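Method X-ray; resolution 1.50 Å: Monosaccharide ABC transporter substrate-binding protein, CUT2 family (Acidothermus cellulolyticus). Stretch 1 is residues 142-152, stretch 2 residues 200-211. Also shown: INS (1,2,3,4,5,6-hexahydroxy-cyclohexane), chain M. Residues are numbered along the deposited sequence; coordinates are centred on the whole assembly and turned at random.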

ATOM      1  N   GLY A 142      17.156   3.724 -18.744  1.00 18.04           N
ATOM      2  CA  GLY A 142      17.829   4.889 -19.364  1.00 26.84           C
ATOM      3  C   GLY A 142      17.369   6.215 -18.802  1.00 30.42           C
ATOM      4  O   GLY A 142      17.655   7.290 -19.334  1.00 24.01           O
ATOM      5  N   PHE A 143      16.626   6.172 -17.727  1.00 20.56           N
ATOM      6  CA  PHE A 143      16.138   7.467 -17.168  1.00 18.47           C
ATOM      7  C   PHE A 143      17.218   8.149 -16.392  1.00 17.81           C
ATOM      8  O   PHE A 143      18.065   7.473 -15.756  1.00 21.45           O
ATOM      9  CB  PHE A 143      14.876   7.187 -16.297  1.00 16.64           C
ATOM     10  CG  PHE A 143      13.719   6.634 -17.107  1.00 15.99           C
ATOM     11  CD1 PHE A 143      13.081   7.465 -18.018  1.00 16.90           C
ATOM     12  CD2 PHE A 143      13.261   5.327 -17.005  1.00 16.98           C
ATOM     13  CE1 PHE A 143      11.989   7.041 -18.771  1.00 16.22           C
ATOM     14  CE2 PHE A 143      12.190   4.893 -17.762  1.00 17.98           C
ATOM     15  CZ  PHE A 143      11.550   5.733 -18.676  1.00 18.46           C
ATOM     16  N   LYS A 144      17.195   9.474 -16.425  1.00 17.40           N
ATOM     17  CA  LYS A 144      18.231  10.311 -15.806  1.00 19.83           C
ATOM     18  C   LYS A 144      17.765  11.188 -14.638  1.00 14.68           C
ATOM     19  O   LYS A 144      18.600  11.701 -13.954  1.00 19.48           O
ATOM     20  CB  LYS A 144      18.819  11.288 -16.857  1.00 24.59           C
ATOM     21  CG  LYS A 144      19.359  10.688 -18.176  1.00 40.29           C
ATOM     22  CD  LYS A 144      20.513   9.702 -17.975  1.00 50.39           C
ATOM     23  CE  LYS A 144      20.915   9.043 -19.303  1.00 36.41           C
ATOM     24  NZ  LYS A 144      21.281   7.607 -19.127  1.00 49.88           N
ATOM     25  N   HIS A 145      16.462  11.507 -14.557  1.00 16.62           N
ATOM     26  CA  HIS A 145      15.942  12.402 -13.550  1.00 16.18           C
ATOM     27  C   HIS A 145      14.531  11.967 -13.148  1.00 12.49           C
ATOM     28  O   HIS A 145      13.554  12.223 -13.826  1.00 17.35           O
ATOM     29  CB  HIS A 145      15.983  13.861 -13.997  1.00 18.71           C
ATOM     30  CG  HIS A 145      15.509  14.802 -12.936  1.00 15.48           C
ATOM     31  ND1 HIS A 145      15.427  16.164 -13.094  1.00 17.53           N
ATOM     32  CD2 HIS A 145      15.146  14.560 -11.647  1.00 16.23           C
ATOM     33  CE1 HIS A 145      14.978  16.712 -11.978  1.00 20.45           C
ATOM     34  NE2 HIS A 145      14.771  15.753 -11.092  1.00 17.64           N
ATOM     35  N   VAL A 146      14.464  11.279 -11.994  1.00 14.30           N
ATOM     36  CA  VAL A 146      13.159  10.809 -11.515  1.00 17.51           C
ATOM     37  C   VAL A 146      12.488  11.762 -10.511  1.00 16.80           C
ATOM     38  O   VAL A 146      13.167  12.388  -9.694  1.00 15.93           O
ATOM     39  CB  VAL A 146      13.301   9.425 -10.853  1.00 16.43           C
ATOM     40  CG1 VAL A 146      14.169   9.467  -9.617  1.00 18.07           C
ATOM     41  CG2 VAL A 146      11.923   8.812 -10.521  1.00 19.49           C
ATOM     42  N   LEU A 147      11.162  11.924 -10.651  1.00 16.44           N
ATOM     43  CA  LEU A 147      10.297  12.600  -9.682  1.00 13.47           C
ATOM     44  C   LEU A 147       9.470  11.568  -9.001  1.00 15.51           C
ATOM     45  O   LEU A 147       8.654  10.856  -9.654  1.00 17.79           O
ATOM     46  CB  LEU A 147       9.390  13.542 -10.457  1.00 14.41           C
ATOM     47  CG  LEU A 147       8.431  14.314  -9.604  1.00 16.24           C
ATOM     48  CD1 LEU A 147       9.162  15.273  -8.699  1.00 19.46           C
ATOM     49  CD2 LEU A 147       7.432  15.094 -10.465  1.00 20.01           C
ATOM     50  N   CYS A 148       9.640  11.454  -7.688  1.00 13.34           N
ATOM     51  CA  CYS A 148       8.815  10.530  -6.891  1.00 14.35           C
ATOM     52  C   CYS A 148       7.707  11.343  -6.243  1.00 17.83           C
ATOM     53  O   CYS A 148       7.996  12.350  -5.588  1.00 17.90           O
ATOM     54  CB  CYS A 148       9.635   9.920  -5.795  1.00 14.43           C
ATOM     55  SG  CYS A 148      10.685   8.604  -6.403  1.00 23.14           S
ATOM     56  N   VAL A 149       6.452  10.949  -6.455  1.00 14.77           N
ATOM     57  CA  VAL A 149       5.271  11.723  -6.014  1.00 16.36           C
ATOM     58  C   VAL A 149       4.663  11.005  -4.855  1.00 15.66           C
ATOM     59  O   VAL A 149       4.361   9.832  -4.974  1.00 14.86           O
ATOM     60  CB  VAL A 149       4.279  11.958  -7.144  1.00 17.03           C
ATOM     61  CG1 VAL A 149       3.053  12.743  -6.629  1.00 16.73           C
ATOM     62  CG2 VAL A 149       4.972  12.704  -8.285  1.00 16.73           C
ATOM     63  N   LEU A 150       4.549  11.690  -3.726  1.00 14.89           N
ATOM     64  CA  LEU A 150       4.004  11.107  -2.486  1.00 14.53           C
ATOM     65  C   LEU A 150       2.701  11.787  -2.146  1.00 14.83           C
ATOM     66  O   LEU A 150       2.681  13.015  -2.035  1.00 16.37           O
ATOM     67  CB  LEU A 150       4.963  11.298  -1.282  1.00 17.50           C
ATOM     68  CG  LEU A 150       6.316  10.667  -1.478  1.00 16.13           C
ATOM     69  CD1 LEU A 150       7.335  11.711  -1.897  1.00 18.79           C
ATOM     70  CD2 LEU A 150       6.783  10.037  -0.153  1.00 17.90           C
ATOM     71  N   GLN A 151       1.642  11.013  -1.929  1.00 14.63           N
ATOM     72  CA  GLN A 151       0.339  11.591  -1.706  1.00 16.93           C
ATOM     73  C   GLN A 151      -0.005  11.891  -0.278  1.00 16.50           C
ATOM     74  O   GLN A 151      -1.143  12.312  -0.011  1.00 18.49           O
ATOM     75  CB  GLN A 151      -0.731  10.758  -2.378  1.00 15.14           C
ATOM     76  CG  GLN A 151      -1.005   9.406  -1.723  1.00 22.22           C
ATOM     77  CD  GLN A 151      -0.124   8.236  -2.194  1.00 18.52           C
ATOM     78  OE1 GLN A 151       0.969   8.389  -2.718  1.00 14.87           O
ATOM     79  NE2 GLN A 151      -0.601   7.031  -1.966  1.00 24.93           N
ATOM     80  N   ALA A 152       0.900  11.606   0.644  1.00 16.32           N
ATOM     81  CA  ALA A 152       0.709  11.926   2.060  1.00 15.79           C
ATOM     82  C   ALA A 152       2.096  12.098   2.619  1.00 17.31           C
ATOM     83  O   ALA A 152       3.075  11.545   2.082  1.00 14.87           O
ATOM     84  CB  ALA A 152      -0.015  10.822   2.790  1.00 19.41           C
ATOM     85  N   ILE A 200      13.062  16.439 -15.914  1.00 14.76           N
ATOM     86  CA  ILE A 200      12.403  15.275 -15.386  1.00 16.53           C
ATOM     87  C   ILE A 200      11.909  14.392 -16.507  1.00 13.57           C
ATOM     88  O   ILE A 200      11.130  14.807 -17.353  1.00 16.77           O
ATOM     89  CB  ILE A 200      11.245  15.636 -14.411  1.00 13.49           C
ATOM     90  CG1 ILE A 200      11.739  16.501 -13.245  1.00 16.68           C
ATOM     91  CG2 ILE A 200      10.509  14.377 -13.988  1.00 18.33           C
ATOM     92  CD1 ILE A 200      10.700  17.229 -12.447  1.00 15.01           C
ATOM     93  N   ASP A 201      12.384  13.143 -16.501  1.00 13.94           N
ATOM     94  CA  ASP A 201      12.063  12.203 -17.529  1.00 12.73           C
ATOM     95  C   ASP A 201      11.291  10.973 -17.061  1.00 15.99           C
ATOM     96  O   ASP A 201      10.861  10.182 -17.869  1.00 15.77           O
ATOM     97  CB  ASP A 201      13.312  11.791 -18.361  1.00 15.13           C
ATOM     98  CG  ASP A 201      14.366  11.100 -17.590  1.00 18.75           C
ATOM     99  OD1 ASP A 201      14.301  10.961 -16.367  1.00 17.52           O
ATOM    100  OD2 ASP A 201      15.327  10.644 -18.268  1.00 25.03           O
ATOM    101  N   LEU A 202      11.185  10.756 -15.742  1.00 16.27           N
ATOM    102  CA  LEU A 202      10.321   9.657 -15.219  1.00 14.58           C
ATOM    103  C   LEU A 202       9.622  10.225 -13.948  1.00 16.89           C
ATOM    104  O   LEU A 202      10.309  10.806 -13.064  1.00 17.04           O
ATOM    105  CB  LEU A 202      11.144   8.419 -14.860  1.00 16.00           C
ATOM    106  CG  LEU A 202      10.367   7.250 -14.302  1.00 17.73           C
ATOM    107  CD1 LEU A 202       9.380   6.687 -15.342  1.00 14.71           C
ATOM    108  CD2 LEU A 202      11.320   6.169 -13.787  1.00 19.40           C
ATOM    109  N   VAL A 203       8.315   9.991 -13.875  1.00 14.80           N
ATOM    110  CA  VAL A 203       7.523  10.267 -12.659  1.00 12.16           C
ATOM    111  C   VAL A 203       7.156   8.871 -12.131  1.00 16.21           C
ATOM    112  O   VAL A 203       6.583   8.034 -12.863  1.00 15.48           O
ATOM    113  CB  VAL A 203       6.200  11.023 -13.010  1.00 12.49           C
ATOM    114  CG1 VAL A 203       5.303  11.251 -11.810  1.00 15.89           C
ATOM    115  CG2 VAL A 203       6.516  12.346 -13.744  1.00 14.06           C
ATOM    116  N   ILE A 204       7.510   8.610 -10.872  1.00 16.57           N
ATOM    117  CA  ILE A 204       7.013   7.404 -10.152  1.00 14.00           C
ATOM    118  C   ILE A 204       5.980   7.801  -9.131  1.00 14.04           C
ATOM    119  O   ILE A 204       6.266   8.613  -8.222  1.00 12.89           O
ATOM    120  CB  ILE A 204       8.143   6.644  -9.444  1.00 13.56           C
ATOM    121  CG1 ILE A 204       9.160   6.184 -10.454  1.00 14.94           C
ATOM    122  CG2 ILE A 204       7.569   5.428  -8.686  1.00 16.80           C
ATOM    123  CD1 ILE A 204      10.337   5.444  -9.833  1.00 16.78           C
ATOM    124  N   THR A 205       4.734   7.331  -9.371  1.00 12.79           N
ATOM    125  CA  THR A 205       3.630   7.555  -8.481  1.00 14.14           C
ATOM    126  C   THR A 205       3.499   6.386  -7.509  1.00 15.54           C
ATOM    127  O   THR A 205       3.903   5.251  -7.837  1.00 14.98           O
ATOM    128  CB  THR A 205       2.315   7.813  -9.229  1.00 15.39           C
ATOM    129  OG1 THR A 205       2.013   6.693 -10.062  1.00 15.43           O
ATOM    130  CG2 THR A 205       2.424   9.097  -9.979  1.00 13.54           C
ATOM    131  N   LEU A 206       3.001   6.663  -6.284  1.00 13.42           N
ATOM    132  CA  LEU A 206       2.932   5.688  -5.186  1.00 11.58           C
ATOM    133  C   LEU A 206       1.532   5.052  -4.989  1.00 13.71           C
ATOM    134  O   LEU A 206       1.272   4.313  -3.998  1.00 15.99           O
ATOM    135  CB  LEU A 206       3.461   6.212  -3.898  1.00 13.58           C
ATOM    136  CG  LEU A 206       4.842   6.797  -3.965  1.00 19.75           C
ATOM    137  CD1 LEU A 206       5.354   7.170  -2.575  1.00 20.16           C
ATOM    138  CD2 LEU A 206       5.876   6.050  -4.721  1.00 14.98           C
ATOM    139  N   GLY A 207       0.622   5.322  -5.931  1.00 13.50           N
ATOM    140  CA  GLY A 207      -0.646   4.664  -6.016  1.00 12.84           C
ATOM    141  C   GLY A 207      -1.243   4.822  -7.383  1.00 13.86           C
ATOM    142  O   GLY A 207      -0.937   5.817  -8.104  1.00 15.67           O
ATOM    143  N   ALA A 208      -2.100   3.895  -7.725  1.00 14.42           N
ATOM    144  CA  ALA A 208      -2.723   3.888  -9.069  1.00 16.48           C
ATOM    145  C   ALA A 208      -3.625   5.104  -9.375  1.00 13.58           C
ATOM    146  O   ALA A 208      -3.603   5.609 -10.483  1.00 15.35           O
ATOM    147  CB  ALA A 208      -3.478   2.574  -9.269  1.00 16.51           C
ATOM    148  N   PRO A 209      -4.392   5.596  -8.390  1.00 15.20           N
ATOM    149  CA  PRO A 209      -5.151   6.806  -8.659  1.00 14.91           C
ATOM    150  C   PRO A 209      -4.258   7.979  -8.980  1.00 12.77           C
ATOM    151  O   PRO A 209      -4.560   8.781  -9.876  1.00 15.22           O
ATOM    152  CB  PRO A 209      -5.958   7.001  -7.395  1.00 18.12           C
ATOM    153  CG  PRO A 209      -6.100   5.639  -6.835  1.00 15.35           C
ATOM    154  CD  PRO A 209      -4.794   4.986  -7.115  1.00 16.06           C
ATOM    155  N   ILE A 210      -3.128   8.074  -8.299  1.00 14.34           N
ATOM    156  CA  ILE A 210      -2.173   9.210  -8.550  1.00 16.79           C
ATOM    157  C   ILE A 210      -1.519   9.024  -9.921  1.00 13.60           C
ATOM    158  O   ILE A 210      -1.268  10.000 -10.679  1.00 14.95           O
ATOM    159  CB  ILE A 210      -1.095   9.267  -7.463  1.00 16.89           C
ATOM    160  CG1 ILE A 210      -1.689   9.345  -6.051  1.00 16.63           C
ATOM    161  CG2 ILE A 210      -0.210  10.491  -7.694  1.00 15.76           C
ATOM    162  CD1 ILE A 210      -2.744  10.398  -5.890  1.00 17.31           C
ATOM    163  N   ALA A 211      -1.199   7.765 -10.310  1.00 14.08           N
ATOM    164  CA  ALA A 211      -0.800   7.474 -11.660  1.00 12.21           C
ATOM    165  C   ALA A 211      -1.696   8.082 -12.704  1.00 13.60           C
ATOM    166  O   ALA A 211      -1.175   8.674 -13.675  1.00 13.60           O
ATOM    167  CB  ALA A 211      -0.705   6.010 -11.949  1.00 13.73           C
TER
HETATM  168  C1  INS M 401      -0.575   1.985  -1.422  1.00 11.78           C
HETATM  169  C2  INS M 401      -1.201   3.319  -1.799  1.00 20.58           C
HETATM  170  C3  INS M 401      -2.232   3.705  -0.738  1.00 15.87           C
HETATM  171  C4  INS M 401      -1.689   3.646   0.673  1.00 13.86           C
HETATM  172  C5  INS M 401      -1.143   2.294   1.006  1.00 10.17           C
HETATM  173  C6  INS M 401      -0.107   1.822   0.023  1.00 14.39           C
HETATM  174  O1  INS M 401       0.454   1.579  -2.338  1.00 13.76           O
HETATM  175  O2  INS M 401      -0.138   4.283  -1.723  1.00 20.99           O
HETATM  176  O3  INS M 401      -2.627   5.055  -1.052  1.00 19.61           O
HETATM  177  O4  INS M 401      -2.710   4.017   1.633  1.00 17.88           O
HETATM  178  O5  INS M 401      -0.508   2.259   2.304  1.00 13.46           O
HETATM  179  O6  INS M 401       0.307   0.453   0.304  1.00 14.59           O
HETATM  180  O   HOH W   1      15.345   9.275 -20.647  1.00 36.82           O
HETATM  181  O   HOH W   2       1.822   9.070  -5.291  1.00 15.43           O

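Two parallel strands, 145-150 and 202-205, lie edge to edge and bury 930 Å² between the stretches, both sides summed. The backbone ladder joins Leu147 N to Leu202 O (2.8 Å), Ile204 N to Leu147 O (2.8 Å) and Val149 N to Ile204 O (2.9 Å). Before the ladder, Asp201 acts as a clamp: with chi1 at p its carboxylate reaches the turn entering the first strand, where OD2 accepts Lys144 N (2.9 Å) and OD1 accepts His145 N (2.9 Å). Its two carboxylate oxygens suit it to take up two successive backbone N-H groups. The Asp201 backbone N returns a bond to His145 O (3.1 Å), which Leu202 N also approaches in a weak one (3.4 Å).

Flat rings cover the aliphatic bumps at this end. Leu202 CB sits over one face of the Phe143 ring, 3.8 Å from CD1, and Ile200 CG1 packs over a face of the His145 ring, 3.5 Å from CE1.

Along the sheet, branched side chains interlock on both faces. On one, Val146 CG2 nests against the notch between Leu202 CD2 (4.2 Å) and Ile204 CD1 (3.8 Å), while slim Cys148 rests its SG 4.4 Å from Ile204 CB. On the other, Leu147 CB meets Ile200 CG2 (3.8 Å), and Val149 spans two neighbours, CG2 against Val203 CG1 (3.8 Å) and CG1 against Ile210 CG2 (4.1 Å) on the following helix. These apolar side chains suit a buried seam.

Past Val149 the stretches separate, and a water fills the gap, donating to Val149 O (2.7 Å) and Gln151 OE1 (2.8 Å) and accepting from Leu206 N (2.9 Å). Leu206 points toward the first stretch, with its CD1 against Leu150 CG (3.8 Å), although the CA-to-CB bond of Leu150 points away. The inositol bridges the open end: its O2 accepts Gln151 NE2 (2.8 Å) and donates to Leu206 O (2.7 Å).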